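Local coordinates for periplasmic cell division protein (SufI) (Aquifex aeolicus, PDB 6SYY) that is a multicopper oxidase of a hyperthermophile that binds four copper ions and probably couples substrate oxidation to reduction of oxygen, at residues M82-Y85 and E90-P93. Sequence-based numbering, arbitrary orientation.
Sequences MLVY and EYNP
With CG beside the backbone N and anti to the carbonyl carbon (chi1 -62°), the amide of Asn92 reaches back to the main chain of Tyr85, while the same choice in Tyr91 sets its ring against Val84. Side chain and main chain of Asn92 together take both backbone polar atoms of Tyr85. Asn92 OD1 accepts the N-H of Tyr85 (N to OD1 2.8 Å, 163° at the hydrogen), the donor lying 33° out of the carbonyl plane of the amide, and Asn92 N donates to Tyr85 O at 2.8 Å, within that carbonyl's plane. The side-chain carbonyl here does the work of a backbone one, pairing with a strand end although 90-93 itself has no regular strand form. Tyr85 O also receives a CA-H...O contact from Tyr91 CA at 3.4 Å. Next to these two hydrogen bonds, Val84 CG2 sits over the centre of the Tyr91 ring in a CH-pi contact, 3.6 Å from the centroid, and Val84 CG1 lies against CG and CD2 of the ring. Tyr91 OH is hydrogen-bonded to Lys68 NZ. Replacing Tyr91 by an alanine would probably take the ring face from Val84 CG2 and leave Lys68 NZ without this hydroxyl. Asn92 ND2 is held in turn by Gly173 O, which helps fix the rotation of the amide. The pairing closes the turn that leads from strand 80-86 to strand 94-98; strand 80-86 runs antiparallel to strand 63-72, whose Thr70 touches both Val84 and Tyr91, while the ring of Tyr85 meets Tyr158 of strand 154-160, close to the copper ligand His159.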
ATOM      1  N   MET A  82       4.485 -15.051 -14.631  1.00 27.51           N
ATOM      2  CA  MET A  82       3.995 -14.236 -13.530  1.00 22.15           C
ATOM      3  C   MET A  82       2.552 -14.600 -13.208  1.00 31.68           C
ATOM      4  O   MET A  82       1.840 -15.213 -14.010  1.00 31.71           O
ATOM      5  CB  MET A  82       4.090 -12.740 -13.850  1.00 23.01           C
ATOM      6  CG  MET A  82       5.505 -12.204 -13.907  1.00 28.95           C
ATOM      7  SD  MET A  82       5.527 -10.422 -14.122  1.00 38.83           S
ATOM      8  CE  MET A  82       4.797  -9.897 -12.575  1.00 43.55           C
ATOM      9  N   LEU A  83       2.133 -14.201 -12.010  1.00 30.08           N
ATOM     10  CA  LEU A  83       0.744 -14.290 -11.588  1.00 20.84           C
ATOM     11  C   LEU A  83       0.043 -12.963 -11.854  1.00 47.42           C
ATOM     12  O   LEU A  83       0.645 -11.893 -11.733  1.00 29.22           O
ATOM     13  CB  LEU A  83       0.656 -14.640 -10.100  1.00 26.24           C
ATOM     14  CG  LEU A  83       1.045 -16.054  -9.649  1.00 24.55           C
ATOM     15  CD1 LEU A  83       1.329 -16.090  -8.151  1.00 29.32           C
ATOM     16  CD2 LEU A  83      -0.053 -17.042  -9.995  1.00 21.27           C
ATOM     17  N   VAL A  84      -1.230 -13.034 -12.233  1.00 28.76           N
ATOM     18  CA  VAL A  84      -2.035 -11.836 -12.438  1.00 29.96           C
ATOM     19  C   VAL A  84      -3.412 -12.068 -11.845  1.00 20.50           C
ATOM     20  O   VAL A  84      -3.909 -13.197 -11.792  1.00 26.63           O
ATOM     21  CB  VAL A  84      -2.164 -11.438 -13.930  1.00 22.00           C
ATOM     22  CG1 VAL A  84      -0.816 -11.063 -14.509  1.00 24.10           C
ATOM     23  CG2 VAL A  84      -2.807 -12.554 -14.739  1.00 22.48           C
ATOM     24  N   TYR A  85      -4.021 -10.986 -11.378  1.00 29.63           N
ATOM     25  CA  TYR A  85      -5.447 -10.963 -11.094  1.00 27.10           C
ATOM     26  C   TYR A  85      -6.167 -10.603 -12.386  1.00 28.47           C
ATOM     27  O   TYR A  85      -5.898  -9.549 -12.975  1.00 24.57           O
ATOM     28  CB  TYR A  85      -5.771  -9.950  -9.994  1.00 32.38           C
ATOM     29  CG  TYR A  85      -5.405 -10.385  -8.588  1.00 30.11           C
ATOM     30  CD1 TYR A  85      -5.826 -11.609  -8.083  1.00 29.07           C
ATOM     31  CD2 TYR A  85      -4.647  -9.562  -7.763  1.00 24.65           C
ATOM     32  CE1 TYR A  85      -5.497 -12.004  -6.789  1.00 42.61           C
ATOM     33  CE2 TYR A  85      -4.314  -9.945  -6.472  1.00 47.91           C
ATOM     34  CZ  TYR A  85      -4.740 -11.166  -5.990  1.00 35.03           C
ATOM     35  OH  TYR A  85      -4.407 -11.545  -4.709  1.00 28.43           O
ATOM     36  N   GLU A  90      -8.875  -8.111 -17.999  1.00 28.22           N
ATOM     37  CA  GLU A  90      -7.815  -7.156 -17.719  1.00 28.79           C
ATOM     38  C   GLU A  90      -6.917  -7.730 -16.637  1.00 30.31           C
ATOM     39  O   GLU A  90      -7.400  -8.362 -15.694  1.00 40.78           O
ATOM     40  CB  GLU A  90      -8.372  -5.804 -17.258  1.00 24.60           C
ATOM     41  CG  GLU A  90      -9.033  -4.986 -18.351  1.00 31.38           C
ATOM     42  CD  GLU A  90      -9.674  -3.722 -17.812  1.00 49.34           C
ATOM     43  OE1 GLU A  90     -10.868  -3.764 -17.445  1.00 85.64           O
ATOM     44  OE2 GLU A  90      -8.978  -2.690 -17.742  1.00 66.98           O
ATOM     45  N   TYR A  91      -5.614  -7.508 -16.768  1.00 29.50           N
ATOM     46  CA  TYR A  91      -4.650  -7.991 -15.787  1.00 33.12           C
ATOM     47  C   TYR A  91      -4.334  -6.882 -14.789  1.00 33.02           C
ATOM     48  O   TYR A  91      -3.952  -5.776 -15.186  1.00 36.85           O
ATOM     49  CB  TYR A  91      -3.370  -8.478 -16.469  1.00 38.61           C
ATOM     50  CG  TYR A  91      -3.516  -9.786 -17.228  1.00 31.98           C
ATOM     51  CD1 TYR A  91      -4.646 -10.584 -17.081  1.00 28.31           C
ATOM     52  CD2 TYR A  91      -2.513 -10.226 -18.081  1.00 37.03           C
ATOM     53  CE1 TYR A  91      -4.771 -11.780 -17.775  1.00 26.87           C
ATOM     54  CE2 TYR A  91      -2.630 -11.415 -18.775  1.00 30.63           C
ATOM     55  CZ  TYR A  91      -3.758 -12.190 -18.620  1.00 30.70           C
ATOM     56  OH  TYR A  91      -3.865 -13.374 -19.320  1.00 35.02           O
ATOM     57  N   ASN A  92      -4.495  -7.187 -13.499  1.00 28.72           N
ATOM     58  CA  ASN A  92      -4.246  -6.273 -12.387  1.00 29.22           C
ATOM     59  C   ASN A  92      -4.731  -4.857 -12.669  1.00 49.71           C
ATOM     60  O   ASN A  92      -3.956  -3.900 -12.525  1.00 33.07           O
ATOM     61  CB  ASN A  92      -2.755  -6.232 -12.052  1.00 22.95           C
ATOM     62  CG  ASN A  92      -2.225  -7.572 -11.611  1.00 29.40           C
ATOM     63  OD1 ASN A  92      -2.959  -8.394 -11.062  1.00 25.10           O
ATOM     64  ND2 ASN A  92      -0.941  -7.803 -11.847  1.00 37.98           N
ATOM     65  N   PRO A  93      -5.989  -4.669 -13.058  1.00 23.43           N
ATOM     66  CA  PRO A  93      -6.457  -3.318 -13.365  1.00 28.68           C
ATOM     67  C   PRO A  93      -6.563  -2.471 -12.107  1.00 27.53           C
ATOM     68  O   PRO A  93      -6.579  -2.970 -10.981  1.00 32.27           O
ATOM     69  CB  PRO A  93      -7.833  -3.556 -13.986  1.00 31.18           C
ATOM     70  CG  PRO A  93      -8.307  -4.802 -13.317  1.00 27.90           C
ATOM     71  CD  PRO A  93      -7.087  -5.653 -13.109  1.00 22.14           C
TER